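Local coordinates for protein aspartate aminotransferase (Giardia lamblia, PDB 3MEB) that probably catalyses the reversible, pyridoxal phosphate-dependent transfer of an amino group from L-aspartate to 2-oxoglutarate, giving oxaloacetate and L-glutamate, at residues Leu106-Asp111 / Val269-Ser274. Sequence-based numbering, arbitrary orientation.
Sequences LMFGKD and VLVAQS. With EDO (1,2-ethanediol), chain I; EDO (1,2-ethanediol), chain G; EDO (1,2-ethanediol), chain H; SO4 (sulfate ion), chain E.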
loop_
_atom_site.group_PDB
_atom_site.type_symbol
_atom_site.label_atom_id
_atom_site.label_comp_id
_atom_site.label_asym_id
_atom_site.label_seq_id
_atom_site.Cartn_x
_atom_site.Cartn_y
_atom_site.Cartn_z
ATOM N N LEU A 106 -21.159 -2.329 -6.318
ATOM C CA LEU A 106 -20.890 -3.706 -6.661
ATOM C C LEU A 106 -21.185 -4.631 -5.498
ATOM O O LEU A 106 -21.762 -5.688 -5.682
ATOM C CB LEU A 106 -19.422 -3.894 -7.091
ATOM C CG LEU A 106 -19.031 -3.363 -8.485
ATOM C CD1 LEU A 106 -17.553 -3.489 -8.676
ATOM C CD2 LEU A 106 -19.774 -4.135 -9.561
ATOM N N MET A 107 -20.840 -4.204 -4.287
ATOM C CA MET A 107 -20.960 -5.071 -3.126
ATOM C C MET A 107 -22.389 -5.110 -2.614
ATOM O O MET A 107 -22.923 -6.196 -2.363
ATOM C CB MET A 107 -20.073 -4.585 -1.998
ATOM C CG MET A 107 -20.174 -5.418 -0.749
ATOM S SD MET A 107 -19.694 -7.110 -1.040
ATOM C CE MET A 107 -18.115 -7.055 -1.806
ATOM N N PHE A 108 -22.989 -3.926 -2.454
ATOM C CA PHE A 108 -24.300 -3.800 -1.783
ATOM C C PHE A 108 -25.492 -3.595 -2.707
ATOM O O PHE A 108 -26.678 -3.672 -2.274
ATOM C CB PHE A 108 -24.200 -2.665 -0.768
ATOM C CG PHE A 108 -23.087 -2.834 0.210
ATOM C CD1 PHE A 108 -23.146 -3.783 1.203
ATOM C CD2 PHE A 108 -21.958 -2.029 0.142
ATOM C CE1 PHE A 108 -22.116 -3.948 2.131
ATOM C CE2 PHE A 108 -20.890 -2.200 1.063
ATOM C CZ PHE A 108 -20.997 -3.174 2.067
ATOM N N GLY A 109 -25.236 -3.352 -3.981
ATOM C CA GLY A 109 -26.302 -2.965 -4.882
ATOM C C GLY A 109 -26.536 -1.467 -5.062
ATOM O O GLY A 109 -25.995 -0.599 -4.341
ATOM N N LYS A 110 -27.341 -1.162 -6.075
ATOM C CA LYS A 110 -27.568 0.209 -6.461
ATOM C C LYS A 110 -28.519 0.819 -5.458
ATOM O O LYS A 110 -29.533 0.223 -5.187
ATOM C CB LYS A 110 -28.143 0.262 -7.862
ATOM C CG LYS A 110 -28.623 1.630 -8.300
ATOM C CD LYS A 110 -27.494 2.654 -8.368
ATOM C CE LYS A 110 -27.877 3.861 -9.247
ATOM N NZ LYS A 110 -26.755 4.872 -9.361
ATOM N N ASP A 111 -28.142 1.962 -4.874
ATOM C CA ASP A 111 -28.927 2.657 -3.843
ATOM C C ASP A 111 -29.469 1.718 -2.766
ATOM O O ASP A 111 -30.676 1.725 -2.450
ATOM C CB ASP A 111 -30.107 3.404 -4.470
ATOM C CG ASP A 111 -29.670 4.467 -5.432
ATOM O OD1 ASP A 111 -28.672 5.173 -5.112
ATOM O OD2 ASP A 111 -30.322 4.600 -6.497
ATOM N N VAL A 269 -21.490 -5.468 9.906
ATOM C CA VAL A 269 -20.468 -6.153 9.114
ATOM C C VAL A 269 -19.313 -5.259 8.717
ATOM O O VAL A 269 -19.442 -4.027 8.671
ATOM C CB VAL A 269 -21.065 -6.765 7.838
ATOM C CG1 VAL A 269 -22.420 -7.442 8.139
ATOM C CG2 VAL A 269 -21.153 -5.738 6.710
ATOM N N LEU A 270 -18.151 -5.876 8.502
ATOM C CA LEU A 270 -17.123 -5.318 7.662
ATOM C C LEU A 270 -17.006 -6.174 6.382
ATOM O O LEU A 270 -17.340 -7.381 6.373
ATOM C CB LEU A 270 -15.777 -5.262 8.397
ATOM C CG LEU A 270 -15.620 -4.181 9.499
ATOM C CD1 LEU A 270 -16.290 -4.528 10.775
ATOM C CD2 LEU A 270 -14.132 -3.987 9.782
ATOM N N VAL A 271 -16.555 -5.538 5.310
ATOM C CA VAL A 271 -16.266 -6.223 4.042
ATOM C C VAL A 271 -14.906 -5.725 3.547
ATOM O O VAL A 271 -14.700 -4.496 3.364
ATOM C CB VAL A 271 -17.317 -5.945 2.965
ATOM C CG1 VAL A 271 -17.002 -6.663 1.684
ATOM C CG2 VAL A 271 -18.779 -6.325 3.462
ATOM N N ALA A 272 -13.991 -6.669 3.333
ATOM C CA ALA A 272 -12.719 -6.405 2.674
ATOM C C ALA A 272 -12.892 -6.850 1.228
ATOM O O ALA A 272 -13.040 -8.052 0.943
ATOM C CB ALA A 272 -11.621 -7.161 3.324
ATOM N N GLN A 273 -12.948 -5.893 0.329
ATOM C CA GLN A 273 -13.395 -6.132 -1.060
ATOM C C GLN A 273 -12.234 -5.986 -2.034
ATOM O O GLN A 273 -11.680 -4.893 -2.154
ATOM C CB GLN A 273 -14.521 -5.153 -1.380
ATOM C CG GLN A 273 -15.017 -5.192 -2.859
ATOM C CD GLN A 273 -16.025 -4.099 -3.167
ATOM O OE1 GLN A 273 -16.019 -3.035 -2.539
ATOM N NE2 GLN A 273 -16.862 -4.335 -4.159
ATOM N N SER A 274 -11.836 -7.072 -2.685
ATOM C CA SER A 274 -10.706 -7.076 -3.653
ATOM C C SER A 274 -11.192 -7.035 -5.095
ATOM O O SER A 274 -12.180 -7.703 -5.440
ATOM C CB SER A 274 -9.856 -8.343 -3.443
ATOM O OG SER A 274 -9.025 -8.658 -4.573
HETATM C C1 EDO I . -28.068 -3.368 2.386
HETATM O O1 EDO I . -29.025 -2.438 1.955
HETATM C C2 EDO I . -26.989 -3.603 1.355
HETATM O O2 EDO I . -27.421 -4.482 0.300
HETATM C C1 EDO G . -23.960 3.759 -3.757
HETATM O O1 EDO G . -24.886 3.348 -2.765
HETATM C C2 EDO G . -24.018 2.815 -4.954
HETATM O O2 EDO G . -25.215 3.023 -5.717
HETATM C C1 EDO H . -22.692 3.063 -9.826
HETATM O O1 EDO H . -23.504 3.871 -8.958
HETATM C C2 EDO H . -23.527 2.595 -10.996
HETATM O O2 EDO H . -24.725 3.371 -10.985
HETATM S S SO4 E . -5.278 -9.309 -2.869
HETATM O O1 SO4 E . -6.697 -9.101 -2.705
HETATM O O2 SO4 E . -5.050 -10.732 -2.770
HETATM O O3 SO4 E . -4.845 -8.894 -4.201
HETATM O O4 SO4 E . -4.541 -8.660 -1.802
#
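Met107, in the last turn of helix 97-108, lays its thioether between Val271 and Gln273 of strand 269-274. Its methyl CE lies 3.7 Å from Val271 CG1, and SD rests against the same valine methyl. CG stands anti to the backbone N (chi1 179°), and the chain then bends at chi2 and again at chi3, which sets CE along the extended glutamine from CG to the amide, 3.8 Å from both Gln273 CG and Gln273 NE2. The other valine branch meets the adjacent aromatic, with Phe108 CZ 4.1 Å from Val271 CG2 in an oblique approach. One face of the Phe108 ring is covered by its own neighbour, Met107 CG lying 3.6 Å above the ring centre, and His290 makes an edge-to-face contact with the ring. One residue earlier in the helix, Leu106 CB lies 3.9 Å from Gln273 NE2. No hydrogen bond joins the two segments. The helix end is held by Arg260, which binds the carbonyl O atoms of both Leu106 and Met107, and the chain leaves helical geometry at Gly109, where phi is positive (93°). In the large domain of this fold-type I aminotransferase, the carboxy-terminal end of the helix packs on the sheet where strand 269-274 lies between strands 237-242 and 287-292. The strand ends at Ser274 of the pyridoxal phosphate pocket, whose OG lies 3.0 Å from O1 of a sulfate, probably from the crystallisation liquor; its bonds to Ser127, Thr129, Ser276 and Arg285 are consistent with a stand-in for the cofactor phosphate. The contact is thus van der Waals throughout, even at the buried amide nitrogen, while the amide's hydrogen bonds go to His290 NE2 from OE1 and, weakly, from NE2 to Ala103 O.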